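Local structure of putative uncharacterized protein (Pyrococcus furiosus, 3UFC) at residues Asn126-Leu131 and Gly235-Ile240; His148-Pro153 and Ser200-Ser205; Arg161-Met166 and Lys181-Glu186; Leu187-Pro192 and Leu206-Tyr211. The protein probably binds CRISPR RNA as a Cas6-like member of the Cas6/Cse3/CasE family, in an adaptive immune system directed against mobile genetic elements. One frame throughout, in Å; residues are numbered along the deposited sequence.

In the fold
From the N terminus the chain first completes a five-stranded antiparallel sheet, then enters the second, four-stranded sheet at strand 125-130. Contact 1 closes the widest loop, pairing this strand with the short strand 237-239 near the C terminus, and the other three contacts nest inside it. Contact 2 ties strand 145-151 to the start of strand 200-213. Within its loop lies contact 3, where helix 158-174 packs on the beginning of strand 183-197. Contact 4 zips that strand to 200-213 as a hairpin; it follows contact 3 in series and crosses contact 2. Contacts 1 and 4 are the outer pairings of the four-stranded sheet, joined through strands 125-130 and 200-213.

Contact 1: Asn126-Leu131 and Gly235-Ile240; sequences NIFSTL and GMVKII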
# COMPACT_ATOMS: atom_id res chain seq x y z
N ASN A 126 8.24 -15.12 8.20
CA ASN A 126 8.22 -13.71 8.60
C ASN A 126 6.90 -13.35 9.24
O ASN A 126 5.87 -13.96 8.95
CB ASN A 126 8.39 -12.80 7.38
CG ASN A 126 9.56 -13.19 6.49
OD1 ASN A 126 10.71 -12.92 6.81
ND2 ASN A 126 9.25 -13.84 5.37
N ILE A 127 6.92 -12.37 10.12
CA ILE A 127 5.69 -11.88 10.72
C ILE A 127 5.52 -10.51 10.07
O ILE A 127 6.39 -9.65 10.19
CB ILE A 127 5.78 -11.71 12.24
CG1 ILE A 127 5.98 -13.07 12.91
CG2 ILE A 127 4.50 -11.08 12.76
CD1 ILE A 127 6.07 -12.97 14.42
N PHE A 128 4.41 -10.33 9.35
CA PHE A 128 4.14 -9.07 8.66
C PHE A 128 2.97 -8.33 9.31
O PHE A 128 2.03 -8.95 9.82
CB PHE A 128 3.79 -9.32 7.18
CG PHE A 128 4.95 -9.79 6.34
CD1 PHE A 128 4.92 -11.04 5.72
CD2 PHE A 128 6.06 -8.97 6.12
CE1 PHE A 128 5.96 -11.46 4.90
CE2 PHE A 128 7.11 -9.37 5.30
CZ PHE A 128 7.07 -10.62 4.69
N SER A 129 3.03 -7.01 9.29
CA SER A 129 1.97 -6.19 9.83
C SER A 129 1.64 -5.13 8.77
O SER A 129 2.54 -4.48 8.24
CB SER A 129 2.40 -5.52 11.14
OG SER A 129 1.31 -4.83 11.72
N THR A 130 0.36 -4.96 8.48
CA THR A 130 -0.07 -4.02 7.45
C THR A 130 0.09 -2.54 7.78
O THR A 130 -0.18 -2.11 8.91
CB THR A 130 -1.56 -4.24 7.08
OG1 THR A 130 -2.37 -4.24 8.27
CG2 THR A 130 -1.74 -5.57 6.37
N LEU A 131 0.54 -1.78 6.79
CA LEU A 131 0.67 -0.33 6.90
C LEU A 131 -0.49 0.24 6.07
O LEU A 131 -0.87 1.40 6.20
CB LEU A 131 2.02 0.15 6.36
CG LEU A 131 3.22 -0.31 7.21
CD1 LEU A 131 4.51 0.26 6.63
CD2 LEU A 131 3.04 0.14 8.66
N GLY A 235 -1.94 -2.96 0.67
CA GLY A 235 -1.06 -4.11 0.86
C GLY A 235 0.35 -3.90 1.36
O GLY A 235 1.14 -4.84 1.37
N MET A 236 0.68 -2.69 1.80
CA MET A 236 2.03 -2.45 2.29
C MET A 236 2.16 -3.03 3.68
O MET A 236 1.26 -2.90 4.50
CB MET A 236 2.36 -0.96 2.31
CG MET A 236 3.84 -0.71 2.60
SD MET A 236 4.32 1.02 2.48
CE MET A 236 6.13 0.86 2.91
N VAL A 237 3.29 -3.69 3.95
CA VAL A 237 3.52 -4.28 5.25
C VAL A 237 4.90 -3.94 5.79
O VAL A 237 5.78 -3.49 5.06
CB VAL A 237 3.42 -5.83 5.21
CG1 VAL A 237 2.02 -6.27 4.83
CG2 VAL A 237 4.43 -6.37 4.21
N LYS A 238 5.08 -4.16 7.09
CA LYS A 238 6.36 -3.96 7.74
C LYS A 238 6.66 -5.27 8.45
O LYS A 238 5.75 -6.08 8.66
CB LYS A 238 6.28 -2.84 8.78
CG LYS A 238 5.39 -3.17 9.97
CD LYS A 238 5.42 -2.03 10.98
CE LYS A 238 4.44 -2.27 12.12
NZ LYS A 238 4.44 -1.12 13.07
N ILE A 239 7.91 -5.49 8.81
CA ILE A 239 8.30 -6.70 9.52
C ILE A 239 8.33 -6.43 11.02
O ILE A 239 8.74 -5.36 11.45
CB ILE A 239 9.69 -7.19 9.08
CG1 ILE A 239 9.62 -7.75 7.66
CG2 ILE A 239 10.23 -8.25 10.05
CD1 ILE A 239 10.95 -8.14 7.09
N ILE A 240 7.87 -7.39 11.81
CA ILE A 240 7.90 -7.25 13.26
C ILE A 240 8.59 -8.49 13.83
O ILE A 240 8.36 -9.61 13.36
CB ILE A 240 6.49 -7.09 13.88
CG1 ILE A 240 5.58 -8.23 13.44
CG2 ILE A 240 5.89 -5.75 13.49
CD1 ILE A 240 4.15 -8.08 13.95
O HOH W 1 9.51 -11.61 11.32
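The ring of F128 has CB of N126 over one face, toward the rim, and the carbonyl oxygen of K238 at its edge in the ring plane. V237 and I239 reach the same ring obliquely: CG2 of V237 lies 3.6 Å from CD2 of F128, and CG1 of I239 lies 3.8 Å from its CE2; beta-branched residues suit a strand and offer the ring methyl and methylene groups. F128 and I239 run side by side, CG of F128 and CG1 of I239 both anti to the carbonyl carbon. N of S129 gives a bond of 2.9 Å to O of K238, and N of K238 returns one of 2.8 Å to O of S129, both in the carbonyl planes. Beyond them, L131 N meets M236 O at 2.6 Å in an almost straight bond (178°). At the other end N of I240 donates to O of I127, and a water accepts from N of I127 and donates to O of I240. The small side chain of S129 suits its place beside the extended K238. The sheet order 183-197, 200-213, 125-130, 237-239 (2-3-1-4) is that of a ferredoxin-like fold, whose first and last strands pair here, antiparallel. Y222 of helix 215-224 packs on F128 and I239, and R4 of strand 3-11 bonds to the carbonyl of V237.

Contact 2: His148-Pro153 and Ser200-Ser205; sequences HWDLYP and SYIRGS
Strands 148-151 and 200-205 run roughly parallel, 26° apart, but their axes approach only to 6.4 Å and no direct backbone-to-backbone hydrogen bond joins them. A side chain spans the gap instead: D150 OD1 accepts from the backbone N of R203 at 2.6 Å, nearly straight (166°) yet from above the carboxylate plane. Aspartate suits the place, being just long enough to give a neighbouring strand the acceptor that a carbonyl would otherwise supply. Its other oxygen, OD2, forms a salt bridge with R137, and water 2 donates to OD1, so the carboxylate is probably the anion. This is a junction between the two-stranded hairpin 136-142/145-151 and the four-stranded sheet of the Cas6 C-terminal region, with waters in the seam: water 3 lies between the carbonyl oxygens of L151 and R203, and water 4 between L151 O and S205 OG. Y152 crosses obliquely to R203, its OH 3.3 Å from CD of the arginine, and turns its ring edge to the carbonyl oxygen of G204 and to OG of S205, which sits 3.5 Å from CD1 of Y152. Compact serine lets P153 come close, with P153 CD 3.2 Å from S205 OG.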
# COMPACT_ATOMS: atom_id res chain seq x y z
N HIS A 148 -16.57 -7.80 -8.83
CA HIS A 148 -15.47 -8.23 -7.98
C HIS A 148 -15.96 -8.41 -6.55
O HIS A 148 -16.79 -7.64 -6.07
CB HIS A 148 -14.33 -7.21 -8.02
CG HIS A 148 -13.53 -7.27 -9.28
ND1 HIS A 148 -12.52 -6.37 -9.57
CD2 HIS A 148 -13.57 -8.12 -10.33
CE1 HIS A 148 -11.98 -6.67 -10.74
NE2 HIS A 148 -12.60 -7.73 -11.22
N TRP A 149 -15.45 -9.44 -5.90
CA TRP A 149 -15.83 -9.73 -4.53
C TRP A 149 -14.57 -9.73 -3.66
O TRP A 149 -13.66 -10.53 -3.88
CB TRP A 149 -16.54 -11.08 -4.45
CG TRP A 149 -17.15 -11.34 -3.12
CD1 TRP A 149 -16.58 -12.00 -2.07
CD2 TRP A 149 -18.43 -10.89 -2.67
NE1 TRP A 149 -17.42 -11.98 -0.99
CE2 TRP A 149 -18.57 -11.31 -1.33
CE3 TRP A 149 -19.47 -10.17 -3.27
CZ2 TRP A 149 -19.71 -11.03 -0.57
CZ3 TRP A 149 -20.61 -9.89 -2.52
CH2 TRP A 149 -20.72 -10.32 -1.18
N ASP A 150 -14.53 -8.82 -2.69
CA ASP A 150 -13.40 -8.69 -1.78
C ASP A 150 -13.41 -9.77 -0.71
O ASP A 150 -14.41 -9.98 -0.02
CB ASP A 150 -13.40 -7.30 -1.15
CG ASP A 150 -13.26 -6.20 -2.18
OD1 ASP A 150 -13.57 -5.03 -1.88
OD2 ASP A 150 -12.84 -6.52 -3.32
N LEU A 151 -12.27 -10.45 -0.57
CA LEU A 151 -12.13 -11.53 0.39
C LEU A 151 -11.32 -11.12 1.62
O LEU A 151 -10.56 -10.15 1.58
CB LEU A 151 -11.46 -12.73 -0.28
CG LEU A 151 -12.18 -13.29 -1.51
CD1 LEU A 151 -11.28 -14.27 -2.24
CD2 LEU A 151 -13.49 -13.97 -1.08
N TYR A 152 -11.49 -11.89 2.70
CA TYR A 152 -10.79 -11.67 3.96
C TYR A 152 -10.10 -12.98 4.33
O TYR A 152 -10.46 -14.04 3.81
CB TYR A 152 -11.79 -11.30 5.06
CG TYR A 152 -12.66 -10.12 4.72
CD1 TYR A 152 -12.17 -8.82 4.77
CD2 TYR A 152 -13.99 -10.31 4.34
CE1 TYR A 152 -12.97 -7.73 4.46
CE2 TYR A 152 -14.81 -9.22 4.02
CZ TYR A 152 -14.30 -7.94 4.09
OH TYR A 152 -15.10 -6.87 3.82
N PRO A 153 -9.10 -12.94 5.23
CA PRO A 153 -8.37 -14.14 5.64
C PRO A 153 -9.22 -15.32 6.10
O PRO A 153 -8.78 -16.46 6.02
CB PRO A 153 -7.45 -13.62 6.75
CG PRO A 153 -7.19 -12.20 6.32
CD PRO A 153 -8.58 -11.75 5.92
N SER A 200 -15.36 3.71 -6.21
CA SER A 200 -15.86 2.43 -5.71
C SER A 200 -15.25 2.01 -4.37
O SER A 200 -14.09 2.33 -4.07
CB SER A 200 -15.59 1.33 -6.74
OG SER A 200 -16.09 1.70 -8.01
N TYR A 201 -16.03 1.29 -3.58
CA TYR A 201 -15.56 0.79 -2.30
C TYR A 201 -14.59 -0.35 -2.54
O TYR A 201 -14.78 -1.16 -3.44
CB TYR A 201 -16.71 0.24 -1.46
CG TYR A 201 -17.40 1.23 -0.54
CD1 TYR A 201 -16.66 2.02 0.34
CD2 TYR A 201 -18.79 1.34 -0.52
CE1 TYR A 201 -17.29 2.90 1.23
CE2 TYR A 201 -19.43 2.21 0.37
CZ TYR A 201 -18.67 2.99 1.24
OH TYR A 201 -19.30 3.84 2.12
N ILE A 202 -13.54 -0.40 -1.74
CA ILE A 202 -12.59 -1.49 -1.82
C ILE A 202 -12.47 -1.97 -0.39
O ILE A 202 -12.17 -1.18 0.51
CB ILE A 202 -11.22 -1.04 -2.34
CG1 ILE A 202 -11.34 -0.60 -3.81
CG2 ILE A 202 -10.21 -2.19 -2.22
CD1 ILE A 202 -10.01 -0.31 -4.49
N ARG A 203 -12.77 -3.24 -0.16
CA ARG A 203 -12.70 -3.81 1.17
C ARG A 203 -11.44 -4.64 1.31
O ARG A 203 -11.10 -5.42 0.42
CB ARG A 203 -13.93 -4.68 1.44
CG ARG A 203 -15.20 -3.87 1.67
CD ARG A 203 -16.43 -4.76 1.60
NE ARG A 203 -17.25 -4.42 0.44
CZ ARG A 203 -18.02 -3.34 0.36
NH1 ARG A 203 -18.08 -2.50 1.38
NH2 ARG A 203 -18.70 -3.09 -0.75
N GLY A 204 -10.74 -4.44 2.42
CA GLY A 204 -9.50 -5.17 2.65
C GLY A 204 -9.31 -5.53 4.11
O GLY A 204 -10.21 -5.35 4.94
N SER A 205 -8.12 -6.02 4.43
CA SER A 205 -7.83 -6.43 5.78
C SER A 205 -6.60 -5.77 6.38
O SER A 205 -5.52 -5.77 5.78
CB SER A 205 -7.63 -7.95 5.82
OG SER A 205 -8.71 -8.63 5.20
O HOH W 2 -16.21 -4.64 -1.97
O HOH W 3 -10.03 -7.88 -0.00
O HOH W 4 -8.19 -9.01 2.61

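Contact 3: Arg161-Met166 and Lys181-Glu186; sequences RLRKVM and KDFRIE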
# COMPACT_ATOMS: atom_id res chain seq x y z
N ARG A 161 -6.47 -17.33 -3.67
CA ARG A 161 -6.57 -16.11 -4.45
C ARG A 161 -5.30 -15.26 -4.24
O ARG A 161 -4.73 -14.74 -5.20
CB ARG A 161 -7.80 -15.30 -4.04
CG ARG A 161 -9.12 -15.87 -4.53
CD ARG A 161 -9.48 -15.29 -5.89
NE ARG A 161 -9.03 -16.12 -7.00
CZ ARG A 161 -9.01 -15.71 -8.26
NH1 ARG A 161 -9.40 -14.48 -8.57
NH2 ARG A 161 -8.62 -16.54 -9.22
N LEU A 162 -4.86 -15.14 -3.00
CA LEU A 162 -3.66 -14.35 -2.71
C LEU A 162 -2.46 -14.98 -3.43
O LEU A 162 -1.66 -14.28 -4.04
CB LEU A 162 -3.39 -14.30 -1.20
CG LEU A 162 -2.12 -13.54 -0.76
CD1 LEU A 162 -2.18 -12.10 -1.25
CD2 LEU A 162 -1.98 -13.58 0.75
N ARG A 163 -2.36 -16.31 -3.38
CA ARG A 163 -1.27 -17.00 -4.05
C ARG A 163 -1.24 -16.68 -5.54
O ARG A 163 -0.19 -16.34 -6.08
CB ARG A 163 -1.39 -18.50 -3.85
CG ARG A 163 -1.07 -18.97 -2.45
CD ARG A 163 -1.53 -20.42 -2.26
NE ARG A 163 -1.03 -20.98 -1.01
CZ ARG A 163 -1.42 -22.15 -0.51
NH1 ARG A 163 -2.32 -22.88 -1.16
NH2 ARG A 163 -0.92 -22.58 0.64
N LYS A 164 -2.39 -16.79 -6.20
CA LYS A 164 -2.45 -16.52 -7.64
C LYS A 164 -2.09 -15.08 -7.97
O LYS A 164 -1.35 -14.82 -8.91
CB LYS A 164 -3.86 -16.81 -8.19
CG LYS A 164 -3.91 -16.72 -9.70
CD LYS A 164 -5.34 -16.58 -10.23
CE LYS A 164 -5.88 -15.19 -9.93
NZ LYS A 164 -7.13 -14.92 -10.68
N VAL A 165 -2.64 -14.15 -7.19
CA VAL A 165 -2.37 -12.74 -7.41
C VAL A 165 -0.86 -12.45 -7.31
O VAL A 165 -0.30 -11.78 -8.17
CB VAL A 165 -3.12 -11.87 -6.37
CG1 VAL A 165 -2.59 -10.44 -6.40
CG2 VAL A 165 -4.60 -11.88 -6.68
N MET A 166 -0.22 -12.97 -6.27
CA MET A 166 1.21 -12.74 -6.10
C MET A 166 2.03 -13.32 -7.26
O MET A 166 2.97 -12.68 -7.73
CB MET A 166 1.69 -13.31 -4.76
CG MET A 166 1.05 -12.63 -3.53
SD MET A 166 1.16 -10.81 -3.55
CE MET A 166 2.91 -10.59 -3.18
N LYS A 181 7.10 -21.12 -5.77
CA LYS A 181 5.79 -20.49 -5.86
C LYS A 181 4.86 -20.78 -4.69
O LYS A 181 3.71 -20.34 -4.70
CB LYS A 181 5.09 -20.94 -7.15
CG LYS A 181 5.94 -20.79 -8.40
CD LYS A 181 5.28 -21.45 -9.60
CE LYS A 181 6.13 -21.29 -10.85
NZ LYS A 181 7.51 -21.81 -10.67
N ASP A 182 5.34 -21.49 -3.68
CA ASP A 182 4.46 -21.85 -2.57
C ASP A 182 4.65 -21.12 -1.24
O ASP A 182 5.77 -20.84 -0.83
CB ASP A 182 4.54 -23.36 -2.33
CG ASP A 182 4.38 -24.16 -3.61
OD1 ASP A 182 3.35 -23.99 -4.30
OD2 ASP A 182 5.30 -24.95 -3.93
N PHE A 183 3.54 -20.85 -0.57
CA PHE A 183 3.56 -20.20 0.73
C PHE A 183 2.21 -20.32 1.42
O PHE A 183 1.20 -20.60 0.77
CB PHE A 183 3.94 -18.72 0.61
CG PHE A 183 2.86 -17.83 0.04
CD1 PHE A 183 1.87 -17.29 0.86
CD2 PHE A 183 2.86 -17.49 -1.31
CE1 PHE A 183 0.90 -16.42 0.34
CE2 PHE A 183 1.89 -16.63 -1.84
CZ PHE A 183 0.91 -16.10 -1.01
N ARG A 184 2.20 -20.13 2.73
CA ARG A 184 0.98 -20.19 3.51
C ARG A 184 1.08 -19.08 4.55
O ARG A 184 2.14 -18.50 4.75
CB ARG A 184 0.83 -21.55 4.21
CG ARG A 184 1.95 -21.89 5.20
CD ARG A 184 1.62 -23.14 6.02
NE ARG A 184 2.73 -23.55 6.88
CZ ARG A 184 3.88 -24.05 6.42
NH1 ARG A 184 4.07 -24.20 5.11
NH2 ARG A 184 4.84 -24.39 7.27
N ILE A 185 -0.04 -18.77 5.20
CA ILE A 185 -0.04 -17.73 6.21
C ILE A 185 -0.90 -18.14 7.39
O ILE A 185 -1.81 -18.95 7.24
CB ILE A 185 -0.61 -16.39 5.68
CG1 ILE A 185 -2.12 -16.53 5.43
CG2 ILE A 185 0.10 -15.98 4.39
CD1 ILE A 185 -2.83 -15.21 5.27
N GLU A 186 -0.61 -17.58 8.55
CA GLU A 186 -1.42 -17.86 9.72
C GLU A 186 -1.78 -16.52 10.33
O GLU A 186 -0.90 -15.72 10.68
CB GLU A 186 -0.69 -18.77 10.72
CG GLU A 186 0.49 -18.18 11.44
CD GLU A 186 1.08 -19.16 12.45
OE1 GLU A 186 0.33 -19.61 13.34
OE2 GLU A 186 2.28 -19.48 12.35
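F183 is the tightly packed part of this contact, its ring wedged against one side of helix 158-174 where that helix lies on the sheet of the ferredoxin-like domain, at the start of strand 183-197. CG of R163 stands over one face, 4.1 Å from the ring centroid and 25° off the normal, a CH-pi contact. At the ring's edge, in plane, CG of L162 approaches CZ of F183 to 4.0 Å, while CG of M166 meets the same CZ obliquely at 4.3 Å. Leucine and methionine give the ring apolar neighbours one helical turn apart. F183 carries CG in the crowded position between its backbone N and carbonyl carbon (chi1 74°), which swings the ring toward the helix; I217 of helix 215-224 and Y211 also touch it. Toward exposed R184 the contact becomes looser and polar. R163 extends from CG to NE, sliding past the ring in the opposite direction, so that its guanidinium, nearly perpendicular to the ring, lies beside the strand backbone. NE and NH2 both donate to O of F183, each at 2.9 Å, NE nearly along the C=O axis. Arginine suits the place because its aliphatic stem can pack on a ring while its head bonds beyond it. Two donors on one oxygen fix the guanidinium's rotation, and its positive charge would be expected to polarise the F183 carbonyl and strengthen this grip.

Contact 4: Leu187-Pro192 and Leu206-Tyr211; sequences LIKFKP and LMVFRY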
# COMPACT_ATOMS: atom_id res chain seq x y z
N LEU A 187 -3.08 -16.26 10.42
CA LEU A 187 -3.58 -15.01 10.96
C LEU A 187 -3.28 -14.84 12.44
O LEU A 187 -3.50 -15.76 13.23
CB LEU A 187 -5.10 -14.93 10.77
CG LEU A 187 -5.68 -13.81 9.91
CD1 LEU A 187 -7.16 -13.70 10.25
CD2 LEU A 187 -4.99 -12.48 10.17
N ILE A 188 -2.79 -13.67 12.81
CA ILE A 188 -2.49 -13.37 14.20
C ILE A 188 -3.48 -12.32 14.71
O ILE A 188 -4.06 -12.48 15.78
CB ILE A 188 -1.05 -12.86 14.37
CG1 ILE A 188 -0.06 -13.96 13.97
CG2 ILE A 188 -0.81 -12.42 15.81
CD1 ILE A 188 1.39 -13.54 14.03
N LYS A 189 -3.67 -11.26 13.92
CA LYS A 189 -4.61 -10.19 14.27
C LYS A 189 -5.37 -9.80 13.00
O LYS A 189 -4.82 -9.88 11.91
CB LYS A 189 -3.87 -8.97 14.81
CG LYS A 189 -3.05 -9.22 16.07
CD LYS A 189 -2.32 -7.95 16.50
CE LYS A 189 -1.40 -8.19 17.69
NZ LYS A 189 -2.15 -8.66 18.89
N PHE A 190 -6.62 -9.37 13.15
CA PHE A 190 -7.42 -9.00 11.99
C PHE A 190 -8.56 -8.03 12.27
O PHE A 190 -9.23 -8.11 13.29
CB PHE A 190 -8.00 -10.27 11.35
CG PHE A 190 -9.11 -10.00 10.37
CD1 PHE A 190 -8.82 -9.53 9.09
CD2 PHE A 190 -10.44 -10.17 10.73
CE1 PHE A 190 -9.85 -9.25 8.19
CE2 PHE A 190 -11.47 -9.89 9.84
CZ PHE A 190 -11.17 -9.43 8.57
N LYS A 191 -8.78 -7.12 11.32
CA LYS A 191 -9.87 -6.16 11.39
C LYS A 191 -10.17 -5.73 9.95
O LYS A 191 -9.27 -5.30 9.22
CB LYS A 191 -9.51 -4.94 12.25
CG LYS A 191 -8.43 -4.05 11.68
CD LYS A 191 -8.91 -2.61 11.58
CE LYS A 191 -9.15 -1.98 12.94
NZ LYS A 191 -10.26 -2.64 13.69
N PRO A 192 -11.44 -5.86 9.53
CA PRO A 192 -11.86 -5.49 8.17
C PRO A 192 -11.87 -3.98 7.98
O PRO A 192 -12.00 -3.23 8.94
CB PRO A 192 -13.25 -6.09 8.07
CG PRO A 192 -13.77 -5.90 9.46
CD PRO A 192 -12.59 -6.36 10.30
N LEU A 206 -6.77 -5.19 7.56
CA LEU A 206 -5.63 -4.64 8.29
C LEU A 206 -5.29 -5.91 9.05
O LEU A 206 -6.17 -6.52 9.66
CB LEU A 206 -6.08 -3.51 9.23
CG LEU A 206 -6.30 -2.17 8.51
CD1 LEU A 206 -6.82 -1.12 9.48
CD2 LEU A 206 -4.97 -1.71 7.91
N MET A 207 -4.04 -6.35 8.99
CA MET A 207 -3.73 -7.61 9.66
C MET A 207 -2.28 -7.85 10.01
O MET A 207 -1.37 -7.23 9.45
CB MET A 207 -4.23 -8.76 8.78
CG MET A 207 -3.66 -8.75 7.35
SD MET A 207 -4.47 -9.86 6.11
CE MET A 207 -3.65 -11.40 6.43
N VAL A 208 -2.08 -8.76 10.95
CA VAL A 208 -0.76 -9.18 11.36
C VAL A 208 -0.83 -10.67 11.05
O VAL A 208 -1.77 -11.35 11.46
CB VAL A 208 -0.51 -8.97 12.87
CG1 VAL A 208 0.82 -9.59 13.27
CG2 VAL A 208 -0.51 -7.48 13.19
N PHE A 209 0.14 -11.18 10.30
CA PHE A 209 0.14 -12.59 9.96
C PHE A 209 1.54 -13.13 9.83
O PHE A 209 2.47 -12.40 9.51
CB PHE A 209 -0.61 -12.82 8.63
CG PHE A 209 0.01 -12.13 7.44
CD1 PHE A 209 -0.17 -10.76 7.24
CD2 PHE A 209 0.76 -12.84 6.51
CE1 PHE A 209 0.38 -10.12 6.13
CE2 PHE A 209 1.31 -12.21 5.39
CZ PHE A 209 1.11 -10.84 5.21
N ARG A 210 1.68 -14.42 10.10
CA ARG A 210 2.97 -15.07 9.98
C ARG A 210 2.97 -15.72 8.60
O ARG A 210 2.04 -16.44 8.24
CB ARG A 210 3.17 -16.12 11.08
CG ARG A 210 4.54 -16.79 11.05
CD ARG A 210 4.77 -17.75 12.22
NE ARG A 210 4.97 -17.06 13.49
CZ ARG A 210 4.03 -16.89 14.41
NH1 ARG A 210 2.81 -17.35 14.21
NH2 ARG A 210 4.31 -16.25 15.54
N TYR A 211 4.00 -15.44 7.81
CA TYR A 211 4.15 -15.97 6.46
C TYR A 211 5.15 -17.13 6.46
O TYR A 211 6.22 -17.02 7.05
CB TYR A 211 4.67 -14.85 5.54
CG TYR A 211 5.04 -15.27 4.13
CD1 TYR A 211 4.20 -14.98 3.06
CD2 TYR A 211 6.24 -15.91 3.86
CE1 TYR A 211 4.55 -15.31 1.75
CE2 TYR A 211 6.61 -16.25 2.56
CZ TYR A 211 5.76 -15.94 1.51
OH TYR A 211 6.13 -16.25 0.22
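CB of I188 sits 3.4 Å from O of V208 and also touches CG1 of V208; CG1 of I188 stays near that carbonyl, CG2 turns toward V208 CG1, and the tip, CD1, reaches the backbone N of R210 and lies over one face of its guanidinium, 4.1 Å from NH1. CG1 is anti to the carbonyl carbon and the chain then extends, which explains the reach; isoleucine offers one branch for the valine and a longer one for the arginine. NH1 of R210 is held in turn by a salt bridge to E186. I188 stands at a classic beta bulge: its N and that of K189 both donate to O of V208, at 2.9 Å and 3.1 Å, the second on a lone pair. The extra residue shifts the register by one, and the chain turns a corner at I188. Beyond the bulge K189 faces V208 and K191 faces L206 as hydrogen-bonded pairs. The lysines lay their aliphatic stems alongside these apolar partners: CD of K189 lies 3.8 Å from CG2 of V208, and CD of K191 presses to 3.3 Å from CD1 of L206, tighter than usual. On the other side, CD2 of L187 meets CB of M207 at 4.0 Å. This beta hairpin supplies two neighbouring strands of the ferredoxin-like sheet: 183-197 is outermost, 200-213 bonds onward to strand 125-130, and helix 215-224 packs on Y211.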